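Local atomic coordinates of putative uncharacterized protein (Vibrio cholerae, PDB entry 4G7X), a protein that forms the N-terminal N1 domain of the minor coat protein pIII of filamentous phage CTXphi, and probably binds the host co-receptor TolA during infection. Residues 40-45 / 79-84; 53-58 / 64-69. All blocks are in the same frame, centred on the assembly; numbering follows the deposited sequence.

Contact 1: residues 40-45 / 79-84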
ATOM      1  N   GLY A  40     -15.399  -1.327  -8.571  1.00  9.47           N
ATOM      2  CA  GLY A  40     -16.328  -2.410  -8.893  1.00  9.05           C
ATOM      3  C   GLY A  40     -16.134  -3.695  -8.105  1.00  8.79           C
ATOM      4  O   GLY A  40     -16.942  -4.607  -8.216  1.00  8.50           O
ATOM      5  N   CYS A  41     -15.070  -3.757  -7.306  1.00  8.66           N
ATOM      6  CA  CYS A  41     -14.715  -4.943  -6.539  1.00  8.79           C
ATOM      7  C   CYS A  41     -15.002  -4.730  -5.062  1.00  8.52           C
ATOM      8  O   CYS A  41     -14.582  -3.726  -4.484  1.00  8.51           O
ATOM      9  CB  CYS A  41     -13.231  -5.255  -6.724  1.00  9.28           C
ATOM     10  SG  CYS A  41     -12.703  -6.828  -6.008  1.00  9.96           S
ATOM     11  N   MET A  42     -15.714  -5.671  -4.450  1.00  8.32           N
ATOM     12  CA  MET A  42     -16.002  -5.569  -3.024  1.00  8.30           C
ATOM     13  C   MET A  42     -14.815  -6.047  -2.197  1.00  8.12           C
ATOM     14  O   MET A  42     -14.410  -7.208  -2.284  1.00  7.89           O
ATOM     15  CB  MET A  42     -17.256  -6.352  -2.655  1.00  8.70           C
ATOM     16  CG  MET A  42     -17.727  -6.080  -1.233  1.00  9.18           C
ATOM     17  SD  MET A  42     -18.396  -4.425  -0.989  1.00 10.02           S
ATOM     18  CE  MET A  42     -20.004  -4.610  -1.758  1.00  9.66           C
ATOM     19  N   LEU A  43     -14.271  -5.136  -1.397  1.00  7.97           N
ATOM     20  CA  LEU A  43     -13.093  -5.405  -0.577  1.00  8.17           C
ATOM     21  C   LEU A  43     -13.451  -5.378   0.892  1.00  8.35           C
ATOM     22  O   LEU A  43     -14.268  -4.564   1.312  1.00  8.61           O
ATOM     23  CB  LEU A  43     -12.010  -4.350  -0.829  1.00  8.17           C
ATOM     24  CG  LEU A  43     -11.584  -4.009  -2.261  1.00  8.25           C
ATOM     25  CD1 LEU A  43     -10.386  -3.070  -2.245  1.00  8.30           C
ATOM     26  CD2 LEU A  43     -11.270  -5.253  -3.077  1.00  8.47           C
ATOM     27  N   ASP A  44     -12.810  -6.249   1.667  1.00  8.49           N
ATOM     28  CA  ASP A  44     -12.947  -6.263   3.122  1.00  8.76           C
ATOM     29  C   ASP A  44     -11.628  -5.914   3.808  1.00  8.30           C
ATOM     30  O   ASP A  44     -10.549  -6.278   3.341  1.00  8.08           O
ATOM     31  CB  ASP A  44     -13.409  -7.640   3.615  1.00  9.77           C
ATOM     32  CG  ASP A  44     -14.838  -7.975   3.217  1.00 10.71           C
ATOM     33  OD1 ASP A  44     -15.588  -7.090   2.768  1.00 11.80           O
ATOM     34  OD2 ASP A  44     -15.213  -9.156   3.371  1.00 12.37           O
ATOM     35  N   ILE A  45     -11.732  -5.210   4.928  1.00  7.95           N
ATOM     36  CA  ILE A  45     -10.574  -4.885   5.758  1.00  8.07           C
ATOM     37  C   ILE A  45      -9.805  -6.143   6.182  1.00  8.30           C
ATOM     38  O   ILE A  45     -10.402  -7.156   6.559  1.00  8.49           O
ATOM     39  CB  ILE A  45     -11.011  -4.037   6.984  1.00  7.82           C
ATOM     40  CG1 ILE A  45      -9.806  -3.548   7.807  1.00  7.84           C
ATOM     41  CG2 ILE A  45     -11.991  -4.803   7.867  1.00  7.88           C
ATOM     42  CD1 ILE A  45      -8.981  -2.465   7.137  1.00  7.87           C
ATOM     43  N   PRO A  79     -24.673  -2.460  -4.023  1.00 10.27           N
ATOM     44  CA  PRO A  79     -25.341  -1.943  -2.834  1.00 10.42           C
ATOM     45  C   PRO A  79     -25.691  -0.464  -2.942  1.00 10.45           C
ATOM     46  O   PRO A  79     -24.984   0.299  -3.602  1.00 10.24           O
ATOM     47  CB  PRO A  79     -24.294  -2.150  -1.745  1.00 10.59           C
ATOM     48  CG  PRO A  79     -22.994  -2.000  -2.452  1.00 10.72           C
ATOM     49  CD  PRO A  79     -23.209  -2.509  -3.854  1.00 10.40           C
ATOM     50  N   ASN A  80     -26.777  -0.067  -2.285  1.00 10.58           N
ATOM     51  CA  ASN A  80     -27.119   1.340  -2.153  1.00 10.80           C
ATOM     52  C   ASN A  80     -26.387   1.915  -0.950  1.00 10.73           C
ATOM     53  O   ASN A  80     -26.946   2.026   0.145  1.00 11.24           O
ATOM     54  CB  ASN A  80     -28.636   1.532  -2.023  1.00 11.26           C
ATOM     55  CG  ASN A  80     -29.049   2.990  -2.079  1.00 11.63           C
ATOM     56  OD1 ASN A  80     -28.240   3.875  -2.353  1.00 12.07           O
ATOM     57  ND2 ASN A  80     -30.324   3.245  -1.819  1.00 12.45           N
ATOM     58  N   TRP A  81     -25.120   2.248  -1.169  1.00 10.35           N
ATOM     59  CA  TRP A  81     -24.249   2.775  -0.125  1.00 10.15           C
ATOM     60  C   TRP A  81     -23.804   4.172  -0.441  1.00 10.07           C
ATOM     61  O   TRP A  81     -23.750   4.556  -1.610  1.00 10.33           O
ATOM     62  CB  TRP A  81     -23.003   1.908   0.013  1.00  9.91           C
ATOM     63  CG  TRP A  81     -23.198   0.541   0.609  1.00  9.84           C
ATOM     64  CD1 TRP A  81     -24.334   0.015   1.224  1.00  9.76           C
ATOM     65  CD2 TRP A  81     -22.191  -0.516   0.702  1.00  9.86           C
ATOM     66  NE1 TRP A  81     -24.105  -1.266   1.658  1.00  9.83           N
ATOM     67  CE2 TRP A  81     -22.835  -1.643   1.381  1.00  9.80           C
ATOM     68  CE3 TRP A  81     -20.866  -0.634   0.303  1.00  9.70           C
ATOM     69  CZ2 TRP A  81     -22.161  -2.833   1.628  1.00  9.89           C
ATOM     70  CZ3 TRP A  81     -20.196  -1.831   0.566  1.00  9.75           C
ATOM     71  CH2 TRP A  81     -20.832  -2.904   1.211  1.00  9.77           C
ATOM     72  N   PRO A  82     -23.443   4.949   0.598  1.00 10.09           N
ATOM     73  CA  PRO A  82     -22.873   6.272   0.381  1.00  9.95           C
ATOM     74  C   PRO A  82     -21.446   6.188  -0.145  1.00  9.92           C
ATOM     75  O   PRO A  82     -20.809   5.134  -0.067  1.00  9.83           O
ATOM     76  CB  PRO A  82     -22.861   6.880   1.787  1.00  9.98           C
ATOM     77  CG  PRO A  82     -22.697   5.706   2.686  1.00 10.13           C
ATOM     78  CD  PRO A  82     -23.439   4.573   2.025  1.00 10.16           C
ATOM     79  N   MET A  83     -20.950   7.292  -0.683  1.00 10.10           N
ATOM     80  CA  MET A  83     -19.550   7.393  -1.058  1.00 10.12           C
ATOM     81  C   MET A  83     -18.693   7.453   0.202  1.00  9.84           C
ATOM     82  O   MET A  83     -19.078   8.080   1.195  1.00  9.90           O
ATOM     83  CB  MET A  83     -19.313   8.630  -1.929  1.00 10.92           C
ATOM     84  CG  MET A  83     -20.118   8.644  -3.229  1.00 11.60           C
ATOM     85  SD  MET A  83     -19.826   7.224  -4.308  1.00 13.02           S
ATOM     86  CE  MET A  83     -18.105   7.458  -4.720  1.00 12.99           C
ATOM     87  N   CYS A  84     -17.548   6.778   0.176  1.00  9.45           N
ATOM     88  CA  CYS A  84     -16.608   6.873   1.291  1.00  9.20           C
ATOM     89  C   CYS A  84     -16.185   8.321   1.483  1.00  9.34           C
ATOM     90  O   CYS A  84     -15.986   9.054   0.511  1.00  9.81           O
ATOM     91  CB  CYS A  84     -15.374   5.998   1.047  1.00  8.95           C
ATOM     92  SG  CYS A  84     -15.728   4.248   0.753  1.00  8.63           S
TER
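M42, near the start of strand 41-48, meets W81 in a Met-aromatic contact that ties the strand to the irregular loop before strand 93-95. The sulfur-ring part is defined by SD of M42, which stands 3.5 Å from CZ3 of W81 and 4.6 Å from the centroid of the six-membered ring. At 67° off the ring normal the approach is oblique. Three torsions put it there: with CG of M42 trans to the backbone N (chi1 -170°), bends at chi2 and chi3 turn SD and CE of M42 toward CZ3 and CH2 of W81.

The apolar part adds the methyl group. CE of M42 lies 3.5 Å from CH2 of W81 and 4.0 Å from CG of P79. The loop bends through an inverse gamma turn centred on N80, with a weak bond from W81 N to P79 O, which brings proline and indole together. Only 104 Å² is buried, and the CA atoms of M42 and P79 stay 10.0 Å apart, so the link rests on side chains. Around it, M42 N bonds to Q75 OE1, and W81 also packs on S35, R93 and I95. CB of P79 sits 3.4 Å above the indole plane of W81, offset toward its rim.

Contact 2: residues 53-58 / 64-69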
ATOM      1  N   VAL A  53      -5.683  -4.193  10.143  1.00  7.72           N
ATOM      2  CA  VAL A  53      -4.521  -3.512   9.580  1.00  7.55           C
ATOM      3  C   VAL A  53      -4.968  -2.116   9.143  1.00  7.38           C
ATOM      4  O   VAL A  53      -5.288  -1.875   7.978  1.00  7.41           O
ATOM      5  CB  VAL A  53      -3.882  -4.310   8.428  1.00  7.58           C
ATOM      6  CG1 VAL A  53      -2.552  -3.682   8.039  1.00  7.82           C
ATOM      7  CG2 VAL A  53      -3.682  -5.766   8.836  1.00  7.61           C
ATOM      8  N   TRP A  54      -4.973  -1.212  10.117  1.00  7.19           N
ATOM      9  CA  TRP A  54      -5.638   0.084  10.041  1.00  7.35           C
ATOM     10  C   TRP A  54      -4.956   1.034  10.976  1.00  7.66           C
ATOM     11  O   TRP A  54      -4.590   0.654  12.086  1.00  7.82           O
ATOM     12  CB  TRP A  54      -7.096  -0.073  10.472  1.00  7.00           C
ATOM     13  CG  TRP A  54      -7.837   1.228  10.651  1.00  6.71           C
ATOM     14  CD1 TRP A  54      -7.815   2.075  11.757  1.00  6.67           C
ATOM     15  CD2 TRP A  54      -8.736   1.874   9.691  1.00  6.62           C
ATOM     16  NE1 TRP A  54      -8.608   3.172  11.552  1.00  6.67           N
ATOM     17  CE2 TRP A  54      -9.195   3.113  10.331  1.00  6.56           C
ATOM     18  CE3 TRP A  54      -9.189   1.564   8.415  1.00  6.49           C
ATOM     19  CZ2 TRP A  54     -10.078   3.975   9.704  1.00  6.60           C
ATOM     20  CZ3 TRP A  54     -10.074   2.446   7.789  1.00  6.58           C
ATOM     21  CH2 TRP A  54     -10.502   3.625   8.417  1.00  6.52           C
ATOM     22  N   SER A  55      -4.796   2.287  10.555  1.00  8.17           N
ATOM     23  CA  SER A  55      -4.331   3.333  11.464  1.00  8.86           C
ATOM     24  C   SER A  55      -4.798   4.708  11.015  1.00  9.30           C
ATOM     25  O   SER A  55      -5.092   4.911   9.841  1.00  9.39           O
ATOM     26  CB  SER A  55      -2.804   3.299  11.613  1.00  9.10           C
ATOM     27  OG  SER A  55      -2.153   3.532  10.379  1.00  9.59           O
ATOM     28  N   CYS A  56      -4.888   5.638  11.963  1.00 10.25           N
ATOM     29  CA  CYS A  56      -5.158   7.042  11.645  1.00 11.28           C
ATOM     30  C   CYS A  56      -3.934   7.883  12.008  1.00 12.15           C
ATOM     31  O   CYS A  56      -3.294   7.642  13.040  1.00 13.02           O
ATOM     32  CB  CYS A  56      -6.437   7.547  12.330  1.00 11.30           C
ATOM     33  SG  CYS A  56      -7.934   6.620  11.885  1.00 11.43           S
ATOM     34  N   LEU A  57      -3.614   8.847  11.146  0.50 12.48           N
ATOM     35  CA  LEU A  57      -2.415   9.673  11.280  0.50 12.93           C
ATOM     36  C   LEU A  57      -2.746  11.158  11.169  0.50 13.41           C
ATOM     37  O   LEU A  57      -3.720  11.538  10.523  0.50 13.51           O
ATOM     38  CB  LEU A  57      -1.392   9.318  10.196  0.50 12.86           C
ATOM     39  CG  LEU A  57      -1.142   7.856   9.835  0.50 12.70           C
ATOM     40  CD1 LEU A  57      -2.307   7.301   9.032  0.50 12.53           C
ATOM     41  CD2 LEU A  57       0.150   7.734   9.044  0.50 12.61           C
ATOM     42  N   SER A  58      -1.914  11.985  11.796  1.00 14.05           N
ATOM     43  CA  SER A  58      -2.005  13.437  11.675  1.00 15.22           C
ATOM     44  C   SER A  58      -0.588  13.954  11.469  1.00 15.81           C
ATOM     45  O   SER A  58       0.203  14.015  12.412  1.00 16.41           O
ATOM     46  CB  SER A  58      -2.633  14.042  12.928  1.00 15.50           C
ATOM     47  OG  SER A  58      -2.771  15.447  12.802  1.00 16.54           O
ATOM     48  N   TYR A  64      -5.778  11.875   8.384  1.00 10.95           N
ATOM     49  CA  TYR A  64      -6.414  10.830   7.596  1.00 10.10           C
ATOM     50  C   TYR A  64      -6.292   9.475   8.265  1.00  9.40           C
ATOM     51  O   TYR A  64      -5.542   9.316   9.230  1.00  9.09           O
ATOM     52  CB  TYR A  64      -5.820  10.789   6.179  1.00 10.14           C
ATOM     53  CG  TYR A  64      -4.404  10.253   6.082  1.00 10.21           C
ATOM     54  CD1 TYR A  64      -4.164   8.959   5.619  1.00 10.24           C
ATOM     55  CD2 TYR A  64      -3.302  11.048   6.424  1.00 10.31           C
ATOM     56  CE1 TYR A  64      -2.874   8.464   5.512  1.00 10.45           C
ATOM     57  CE2 TYR A  64      -2.006  10.561   6.324  1.00 10.49           C
ATOM     58  CZ  TYR A  64      -1.804   9.270   5.865  1.00 10.71           C
ATOM     59  OH  TYR A  64      -0.527   8.771   5.751  1.00 11.34           O
ATOM     60  N   CYS A  65      -7.045   8.514   7.742  1.00  8.73           N
ATOM     61  CA  CYS A  65      -6.923   7.118   8.144  1.00  8.50           C
ATOM     62  C   CYS A  65      -6.629   6.251   6.926  1.00  8.06           C
ATOM     63  O   CYS A  65      -6.943   6.620   5.789  1.00  7.71           O
ATOM     64  CB  CYS A  65      -8.200   6.622   8.828  1.00  8.94           C
ATOM     65  SG  CYS A  65      -8.727   7.580  10.266  1.00  9.44           S
ATOM     66  N   LYS A  66      -6.021   5.098   7.174  1.00  7.70           N
ATOM     67  CA  LYS A  66      -5.691   4.157   6.113  1.00  7.54           C
ATOM     68  C   LYS A  66      -5.939   2.739   6.586  1.00  7.39           C
ATOM     69  O   LYS A  66      -5.753   2.422   7.763  1.00  7.28           O
ATOM     70  CB  LYS A  66      -4.237   4.324   5.643  1.00  7.66           C
ATOM     71  CG  LYS A  66      -3.189   4.133   6.730  1.00  7.66           C
ATOM     72  CD  LYS A  66      -1.775   4.287   6.182  1.00  7.84           C
ATOM     73  CE  LYS A  66      -0.748   4.269   7.301  1.00  8.07           C
ATOM     74  NZ  LYS A  66       0.654   4.314   6.794  1.00  8.21           N
ATOM     75  N   GLY A  67      -6.355   1.896   5.652  1.00  7.28           N
ATOM     76  CA  GLY A  67      -6.531   0.468   5.905  1.00  7.44           C
ATOM     77  C   GLY A  67      -6.039  -0.357   4.733  1.00  7.48           C
ATOM     78  O   GLY A  67      -5.917   0.160   3.613  1.00  7.34           O
ATOM     79  N   LEU A  68      -5.726  -1.628   4.996  0.50  7.55           N
ATOM     80  CA  LEU A  68      -5.397  -2.598   3.948  0.50  7.66           C
ATOM     81  C   LEU A  68      -6.606  -3.468   3.660  0.50  7.60           C
ATOM     82  O   LEU A  68      -7.268  -3.938   4.587  0.50  7.48           O
ATOM     83  CB  LEU A  68      -4.225  -3.491   4.357  0.50  7.87           C
ATOM     84  CG  LEU A  68      -2.809  -2.937   4.208  0.50  8.00           C
ATOM     85  CD1 LEU A  68      -1.794  -4.059   4.364  0.50  8.09           C
ATOM     86  CD2 LEU A  68      -2.632  -2.238   2.869  0.50  8.16           C
ATOM     87  N   TYR A  69      -6.873  -3.686   2.373  1.00  7.56           N
ATOM     88  CA  TYR A  69      -8.095  -4.351   1.901  1.00  7.73           C
ATOM     89  C   TYR A  69      -7.826  -5.410   0.845  1.00  8.14           C
ATOM     90  O   TYR A  69      -6.941  -5.245   0.000  1.00  8.26           O
ATOM     91  CB  TYR A  69      -9.067  -3.298   1.323  1.00  7.42           C
ATOM     92  CG  TYR A  69      -9.603  -2.371   2.387  1.00  7.24           C
ATOM     93  CD1 TYR A  69     -10.839  -2.604   2.983  1.00  7.21           C
ATOM     94  CD2 TYR A  69      -8.851  -1.282   2.830  1.00  7.13           C
ATOM     95  CE1 TYR A  69     -11.315  -1.775   3.993  1.00  7.17           C
ATOM     96  CE2 TYR A  69      -9.317  -0.451   3.837  1.00  7.14           C
ATOM     97  CZ  TYR A  69     -10.546  -0.698   4.417  1.00  7.12           C
ATOM     98  OH  TYR A  69     -10.990   0.121   5.442  1.00  7.10           O
TER
HETATM   99  O   HOH W   1      -3.254   0.125   7.164  1.00 12.43           O
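C56 and C65 face each other as a non-hydrogen-bonded pair joined by a disulfide, SG to SG 2.0 Å with chi3 99°. On the same face the packing is tight beside C65: W54, with CG trans to its backbone N (chi1 171°), carries its indole across, where CZ2 of W54 touches CB of C65 at 3.4 Å. K66 O lies 3.3 Å above the indole plane of W54, offset toward the rim, CE3 nears CA of G67, which lacks a side chain, and OH of Y69, hydrogen-bonded to V33 O, meets the ring edge 3.4 Å from CZ3 of W54. V53 CG1 packs on L68 CD1 at 3.8 Å.

The two strands form an antiparallel beta hairpin, axes 4.6 Å apart, with reciprocal backbone bonds at S55-K66 and L57-Y64; L57 N to Y64 O, 2.8 Å, is nearly straight at 169°. On the other face, CD1 of L57 makes a CH-pi contact 4.0 Å from the Y64 ring centroid. K66 runs extended past S55, its NZ hydrogen-bonded to the backbone of the partner protein chain.

The disulfide has a buried side at C65 and a solvent side at C56. Beyond the last pair S58 is exposed, its OG bonded to D63 OD2.

How the contacts relate
Contact 2 is the more buried, with 7 of its 11 touching residues buried, while contact 1 is partly buried (1 of 3); contact 2 also has the larger interface, 571 Å² against 104 Å². The two centres lie about 17 Å apart on opposite sides of the chain's centre. Both belong to one mixed sheet: strand 41-48 of contact 1 pairs with both strands of contact 2, and I45 CD1 comes 3.4 Å from L68 O. Their chemistry follows their place. Strands 53-58 and 64-69 share backbone bonds and a disulfide, whereas 40-45 and 79-84 meet by side chains alone, their cysteines being bonded to C14 and C94. The partner chain reaches only contact 2.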